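Local structure of DNA processing protein DprA (Streptococcus pneumoniae, 3UQZ) at residues Lys23-Glu26 against Asp32-Leu35; Asp39-Ser44 against Ala50-Arg55. The protein helps load the RecA recombinase onto single-stranded DNA during natural transformation, binding that DNA cooperatively and protecting it from nucleases. All blocks are in the same frame, centred on the assembly; numbering follows the deposited sequence.

Contact 1 of 2, residues Lys23-Glu26 against Asp32-Leu35; sequences KVLE and DQEL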
ATOM      1  N   LYS A  23     -28.413  -5.207  27.937  1.00 42.65           N
ATOM      2  CA  LYS A  23     -28.959  -4.195  28.862  1.00 42.69           C
ATOM      3  C   LYS A  23     -29.439  -4.868  30.153  1.00 46.20           C
ATOM      4  O   LYS A  23     -29.120  -4.382  31.239  1.00 45.74           O
ATOM      5  CB  LYS A  23     -30.136  -3.422  28.234  1.00 45.13           C
ATOM      6  CG  LYS A  23     -29.726  -2.353  27.243  1.00 61.00           C
ATOM      7  CD  LYS A  23     -30.934  -1.568  26.761  1.00 72.06           C
ATOM      8  CE  LYS A  23     -30.578  -0.685  25.591  1.00 80.02           C
ATOM      9  NZ  LYS A  23     -30.576  -1.421  24.294  1.00 84.74           N
ATOM     10  N   VAL A  24     -30.179  -6.006  30.022  1.00 41.69           N
ATOM     11  CA  VAL A  24     -30.721  -6.771  31.145  1.00 41.01           C
ATOM     12  C   VAL A  24     -29.585  -7.257  32.040  1.00 45.70           C
ATOM     13  O   VAL A  24     -29.634  -7.043  33.252  1.00 45.15           O
ATOM     14  CB  VAL A  24     -31.645  -7.928  30.670  1.00 45.00           C
ATOM     15  CG1 VAL A  24     -32.046  -8.852  31.821  1.00 44.63           C
ATOM     16  CG2 VAL A  24     -32.885  -7.398  29.952  1.00 44.87           C
ATOM     17  N   LEU A  25     -28.547  -7.874  31.440  1.00 43.49           N
ATOM     18  CA  LEU A  25     -27.403  -8.407  32.187  1.00 43.74           C
ATOM     19  C   LEU A  25     -26.564  -7.349  32.877  1.00 50.03           C
ATOM     20  O   LEU A  25     -26.023  -7.610  33.954  1.00 48.92           O
ATOM     21  CB  LEU A  25     -26.542  -9.355  31.340  1.00 43.23           C
ATOM     22  CG  LEU A  25     -27.233 -10.624  30.819  1.00 46.63           C
ATOM     23  CD1 LEU A  25     -26.348 -11.348  29.849  1.00 45.64           C
ATOM     24  CD2 LEU A  25     -27.656 -11.562  31.952  1.00 46.73           C
ATOM     25  N   GLU A  26     -26.481  -6.153  32.273  1.00 49.49           N
ATOM     26  CA  GLU A  26     -25.752  -5.010  32.823  1.00 50.67           C
ATOM     27  C   GLU A  26     -26.416  -4.531  34.120  1.00 55.73           C
ATOM     28  O   GLU A  26     -25.721  -4.300  35.109  1.00 55.71           O
ATOM     29  CB  GLU A  26     -25.681  -3.874  31.795  1.00 52.49           C
ATOM     30  CG  GLU A  26     -24.716  -4.139  30.653  1.00 65.17           C
ATOM     31  CD  GLU A  26     -24.360  -2.939  29.796  1.00 90.13           C
ATOM     32  OE1 GLU A  26     -25.014  -1.876  29.928  1.00 77.95           O
ATOM     33  OE2 GLU A  26     -23.398  -3.060  29.004  1.00 88.58           O
ATOM     34  N   ASP A  32     -26.961  -9.829  41.415  1.00 53.25           N
ATOM     35  CA  ASP A  32     -26.518 -11.205  41.169  1.00 52.29           C
ATOM     36  C   ASP A  32     -27.380 -11.990  40.179  1.00 52.83           C
ATOM     37  O   ASP A  32     -27.590 -13.200  40.326  1.00 52.23           O
ATOM     38  CB  ASP A  32     -26.235 -11.950  42.485  1.00 55.08           C
ATOM     39  CG  ASP A  32     -25.032 -11.414  43.240  1.00 72.51           C
ATOM     40  OD1 ASP A  32     -24.242 -10.641  42.640  1.00 75.35           O
ATOM     41  OD2 ASP A  32     -24.876 -11.763  44.429  1.00 79.59           O
ATOM     42  N   GLN A  33     -27.850 -11.280  39.138  1.00 47.43           N
ATOM     43  CA  GLN A  33     -28.688 -11.783  38.039  1.00 46.68           C
ATOM     44  C   GLN A  33     -30.040 -12.361  38.493  1.00 51.68           C
ATOM     45  O   GLN A  33     -30.615 -13.225  37.834  1.00 51.03           O
ATOM     46  CB  GLN A  33     -27.903 -12.716  37.075  1.00 47.19           C
ATOM     47  CG  GLN A  33     -26.660 -12.096  36.413  1.00 44.51           C
ATOM     48  CD  GLN A  33     -26.912 -10.820  35.639  1.00 54.76           C
ATOM     49  OE1 GLN A  33     -28.014 -10.554  35.136  1.00 50.89           O
ATOM     50  NE2 GLN A  33     -25.885  -9.990  35.535  1.00 42.18           N
ATOM     51  N   GLU A  34     -30.548 -11.842  39.619  1.00 49.94           N
ATOM     52  CA  GLU A  34     -31.812 -12.216  40.252  1.00 49.95           C
ATOM     53  C   GLU A  34     -32.786 -11.075  39.972  1.00 54.72           C
ATOM     54  O   GLU A  34     -32.743 -10.040  40.642  1.00 54.81           O
ATOM     55  CB  GLU A  34     -31.592 -12.429  41.761  1.00 51.24           C
ATOM     56  CG  GLU A  34     -32.606 -13.346  42.412  1.00 63.53           C
ATOM     57  CD  GLU A  34     -32.322 -14.832  42.291  1.00 83.91           C
ATOM     58  OE1 GLU A  34     -31.182 -15.253  42.598  1.00 73.05           O
ATOM     59  OE2 GLU A  34     -33.264 -15.584  41.947  1.00 75.34           O
ATOM     60  N   LEU A  35     -33.593 -11.232  38.912  1.00 51.54           N
ATOM     61  CA  LEU A  35     -34.555 -10.231  38.429  1.00 51.42           C
ATOM     62  C   LEU A  35     -35.893 -10.883  38.149  1.00 55.75           C
ATOM     63  O   LEU A  35     -35.911 -12.034  37.730  1.00 55.96           O
ATOM     64  CB  LEU A  35     -34.041  -9.603  37.105  1.00 51.60           C
ATOM     65  CG  LEU A  35     -32.786  -8.723  37.160  1.00 56.73           C
ATOM     66  CD1 LEU A  35     -32.240  -8.476  35.776  1.00 57.33           C
ATOM     67  CD2 LEU A  35     -33.071  -7.395  37.819  1.00 59.19           C
TER
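The contact between L25 and Q33 is a buried polar fastening of a loop to the helix that precedes it: in the sterile alpha motif domain, helix 18-28 meets the connection to helix 37-43. A Schellman motif, with D32 at its C-prime position and positive phi, ends the helix, and Q33 follows directly. From there the glutamine turns back on the helix: its chain bends at chi2 (-56°), bringing the amide to the backbone of L25. Q33 NE2 donates to L25 O at 2.9 Å with an N-H...O angle of 172°. The nitrogen lies in the carbonyl plane, on a lone pair, and the oxygen lies almost in the plane of the glutamine amide. The other arm of the amide rests on the same residue, with Q33 OE1 3.4 Å from L25 CD2, the two side chains crossing at about a right angle. Further along the loop, L35 reaches the helix through one methyl, its CD1 packing against V24 CG1 at 4.0 Å. Backbone hydrogen bonds between Q33 and I3 and between L35 and M1 tie the N-terminus to the same loop, while L77 touches the Q33 side chain. One nearly straight amide-to-carbonyl bond, set among apolar groups, thus favours this orientation of the Q33 amide and gives NE2 of the buried Q33 a partner on the helix backbone.

Contact 2 of 2, residues Asp39-Ser44 against Ala50-Arg55; sequences DIADIS and AVFMER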
ATOM      1  N   ASP A  39     -39.519  -7.032  35.248  1.00 54.00           N
ATOM      2  CA  ASP A  39     -38.367  -6.130  35.233  1.00 54.17           C
ATOM      3  C   ASP A  39     -37.494  -6.403  34.009  1.00 55.75           C
ATOM      4  O   ASP A  39     -37.087  -5.455  33.341  1.00 55.27           O
ATOM      5  CB  ASP A  39     -37.549  -6.244  36.527  1.00 56.88           C
ATOM      6  CG  ASP A  39     -38.256  -5.691  37.754  1.00 72.83           C
ATOM      7  OD1 ASP A  39     -38.935  -4.636  37.630  1.00 73.67           O
ATOM      8  OD2 ASP A  39     -38.081  -6.271  38.849  1.00 80.01           O
ATOM      9  N   ILE A  40     -37.258  -7.695  33.679  1.00 50.46           N
ATOM     10  CA  ILE A  40     -36.496  -8.095  32.492  1.00 49.48           C
ATOM     11  C   ILE A  40     -37.143  -7.458  31.255  1.00 55.11           C
ATOM     12  O   ILE A  40     -36.438  -6.820  30.472  1.00 55.55           O
ATOM     13  CB  ILE A  40     -36.344  -9.641  32.376  1.00 51.86           C
ATOM     14  CG1 ILE A  40     -35.459 -10.205  33.511  1.00 51.47           C
ATOM     15  CG2 ILE A  40     -35.810 -10.057  30.986  1.00 52.70           C
ATOM     16  CD1 ILE A  40     -35.440 -11.748  33.654  1.00 54.57           C
ATOM     17  N   ALA A  41     -38.488  -7.556  31.136  1.00 51.92           N
ATOM     18  CA  ALA A  41     -39.276  -6.988  30.032  1.00 51.63           C
ATOM     19  C   ALA A  41     -39.105  -5.476  29.934  1.00 56.76           C
ATOM     20  O   ALA A  41     -39.025  -4.925  28.832  1.00 56.61           O
ATOM     21  CB  ALA A  41     -40.746  -7.327  30.215  1.00 52.10           C
ATOM     22  N   ASP A  42     -39.036  -4.817  31.098  1.00 54.08           N
ATOM     23  CA  ASP A  42     -38.901  -3.375  31.241  1.00 54.32           C
ATOM     24  C   ASP A  42     -37.485  -2.907  30.850  1.00 57.79           C
ATOM     25  O   ASP A  42     -37.348  -2.157  29.878  1.00 57.14           O
ATOM     26  CB  ASP A  42     -39.286  -2.997  32.689  1.00 56.59           C
ATOM     27  CG  ASP A  42     -39.470  -1.536  33.016  1.00 69.03           C
ATOM     28  OD1 ASP A  42     -39.939  -0.783  32.134  1.00 71.29           O
ATOM     29  OD2 ASP A  42     -39.223  -1.157  34.188  1.00 72.13           O
ATOM     30  N   ILE A  43     -36.442  -3.400  31.571  1.00 54.13           N
ATOM     31  CA  ILE A  43     -35.011  -3.087  31.380  1.00 53.72           C
ATOM     32  C   ILE A  43     -34.543  -3.283  29.919  1.00 57.67           C
ATOM     33  O   ILE A  43     -33.829  -2.427  29.385  1.00 57.22           O
ATOM     34  CB  ILE A  43     -34.129  -3.853  32.410  1.00 56.29           C
ATOM     35  CG1 ILE A  43     -34.524  -3.490  33.856  1.00 56.34           C
ATOM     36  CG2 ILE A  43     -32.642  -3.592  32.182  1.00 56.46           C
ATOM     37  CD1 ILE A  43     -34.394  -4.635  34.854  1.00 62.20           C
ATOM     38  N   SER A  44     -34.987  -4.384  29.275  1.00 54.25           N
ATOM     39  CA  SER A  44     -34.661  -4.723  27.886  1.00 54.39           C
ATOM     40  C   SER A  44     -34.963  -3.602  26.886  1.00 60.49           C
ATOM     41  O   SER A  44     -34.243  -3.461  25.897  1.00 60.70           O
ATOM     42  CB  SER A  44     -35.396  -5.988  27.458  1.00 57.10           C
ATOM     43  OG  SER A  44     -36.786  -5.754  27.315  1.00 63.24           O
ATOM     44  N   ALA A  50     -45.544  -7.135  26.847  1.00 56.66           N
ATOM     45  CA  ALA A  50     -46.608  -8.129  27.000  1.00 55.78           C
ATOM     46  C   ALA A  50     -46.429  -9.285  26.019  1.00 59.55           C
ATOM     47  O   ALA A  50     -46.694 -10.435  26.387  1.00 59.01           O
ATOM     48  CB  ALA A  50     -47.963  -7.476  26.787  1.00 56.31           C
ATOM     49  N   VAL A  51     -45.954  -8.981  24.778  1.00 55.55           N
ATOM     50  CA  VAL A  51     -45.725  -9.993  23.744  1.00 55.08           C
ATOM     51  C   VAL A  51     -44.503 -10.843  24.058  1.00 55.30           C
ATOM     52  O   VAL A  51     -44.516 -12.053  23.796  1.00 55.22           O
ATOM     53  CB  VAL A  51     -45.795  -9.474  22.277  1.00 59.77           C
ATOM     54  CG1 VAL A  51     -44.430  -9.050  21.746  1.00 59.69           C
ATOM     55  CG2 VAL A  51     -46.409 -10.531  21.368  1.00 59.82           C
ATOM     56  N   PHE A  52     -43.464 -10.218  24.657  1.00 47.84           N
ATOM     57  CA  PHE A  52     -42.264 -10.941  25.070  1.00 46.01           C
ATOM     58  C   PHE A  52     -42.617 -11.945  26.184  1.00 48.63           C
ATOM     59  O   PHE A  52     -42.267 -13.127  26.083  1.00 47.39           O
ATOM     60  CB  PHE A  52     -41.139  -9.970  25.509  1.00 47.18           C
ATOM     61  CG  PHE A  52     -40.219 -10.519  26.579  1.00 48.09           C
ATOM     62  CD1 PHE A  52     -39.349 -11.568  26.304  1.00 50.74           C
ATOM     63  CD2 PHE A  52     -40.259 -10.019  27.872  1.00 49.70           C
ATOM     64  CE1 PHE A  52     -38.523 -12.092  27.298  1.00 51.15           C
ATOM     65  CE2 PHE A  52     -39.433 -10.545  28.868  1.00 52.11           C
ATOM     66  CZ  PHE A  52     -38.567 -11.573  28.571  1.00 50.15           C
HETATM   67  N   MSE A  53     -43.312 -11.460  27.239  1.00 45.00           N
HETATM   68  CA  MSE A  53     -43.730 -12.252  28.398  1.00 44.04           C
HETATM   69  C   MSE A  53     -44.639 -13.404  27.994  1.00 49.17           C
HETATM   70  O   MSE A  53     -44.431 -14.521  28.466  1.00 48.48           O
HETATM   71  CB  MSE A  53     -44.396 -11.363  29.435  1.00 45.77           C
HETATM   72  CG  MSE A  53     -43.447 -10.363  30.062  1.00 51.93           C
HETATM   73 SE   MSE A  53     -44.218  -9.481  31.612  0.81 58.57          SE
HETATM   74  CE  MSE A  53     -44.217 -11.097  32.777  1.00 55.04           C
ATOM     75  N   GLU A  54     -45.575 -13.149  27.045  1.00 47.03           N
ATOM     76  CA  GLU A  54     -46.486 -14.145  26.477  1.00 47.42           C
ATOM     77  C   GLU A  54     -45.644 -15.256  25.881  1.00 51.79           C
ATOM     78  O   GLU A  54     -45.743 -16.386  26.346  1.00 52.62           O
ATOM     79  CB  GLU A  54     -47.392 -13.507  25.403  1.00 48.98           C
ATOM     80  CG  GLU A  54     -48.485 -14.422  24.872  1.00 61.90           C
ATOM     81  CD  GLU A  54     -49.276 -13.864  23.703  1.00 93.83           C
ATOM     82  OE1 GLU A  54     -48.687 -13.686  22.611  1.00 93.86           O
ATOM     83  OE2 GLU A  54     -50.494 -13.624  23.874  1.00 91.47           O
ATOM     84  N   ARG A  55     -44.759 -14.912  24.920  1.00 48.13           N
ATOM     85  CA  ARG A  55     -43.837 -15.831  24.233  1.00 47.26           C
ATOM     86  C   ARG A  55     -42.975 -16.635  25.203  1.00 50.12           C
ATOM     87  O   ARG A  55     -42.831 -17.846  25.013  1.00 50.01           O
ATOM     88  CB  ARG A  55     -42.966 -15.076  23.220  1.00 46.14           C
ATOM     89  CG  ARG A  55     -43.726 -14.643  21.972  1.00 51.22           C
ATOM     90  CD  ARG A  55     -42.812 -14.068  20.915  1.00 60.91           C
ATOM     91  NE  ARG A  55     -41.802 -15.034  20.476  1.00 70.75           N
ATOM     92  CZ  ARG A  55     -40.867 -14.781  19.566  1.00 83.54           C
ATOM     93  NH1 ARG A  55     -40.811 -13.592  18.976  1.00 67.56           N
ATOM     94  NH2 ARG A  55     -39.983 -15.712  19.237  1.00 70.22           N
TER
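The hydroxyl of S44 donates to the carbonyl of A41, with OG 2.8 Å from A41 O, and A41 in turn carries the packing of helix 37-43 against F52 of helix 49-58. With S44 CB-OG turned back toward the preceding turn (chi1 71°), the hydroxyl approaches from above the carbonyl plane, 54° out of it, and away from the lone pairs; a weak bond from C46 N also reaches OG. Across the interface the contact is wholly apolar. A41 points its methyl at the edge of the F52 ring, near the ring plane, with CB 3.6 Å from CD2 and about as close to CE2. Beyond it, I40 CG2, held anti to the backbone N, is the branch that reaches the far end of the ring, 4.0 Å from F52 CZ, and the two side chains cross at about a right angle. The selenomethionine M53 adds its CG, 4.1 Å from A41 CB, beside the ring. The axes of segments 39-43 and 50-55 approach to 9.8 Å, with N-to-C directions 138° apart, closer to antiparallel than parallel; the small side chain of A41 sits between the two segments. L11, S14 and L16 also touch the F52 side chain, and L37 meets both F52 and M53. No hydrogen bond joins the two segments, which meet here through apolar packing alone, the ring of F52 and the chain of M53 against A41 and the I40 branch, while the serine bond stays within segment 39-44.

Contacts 1 and 2 follow one another along the chain within a single sterile alpha motif domain, their centres about 13 Å apart, and helix 37-43 joins them. V24, which meets L35 in contact 1 through CG1, turns its other branch to contact 2, with V24 CG2 3.6 Å from I40 O. One turn on, I43 CG2 lies 3.7 Å from K23 O, so helix 18-28 packs directly on helix 37-43. I40 also touches L35, adding the loop to the same apolar cluster. Contact 1 fastens the loop before helix 37-43, and contact 2 packs helix 49-58 on that same helix. Both lie on the same side of the chain's centre, about 24 and 28 Å from it.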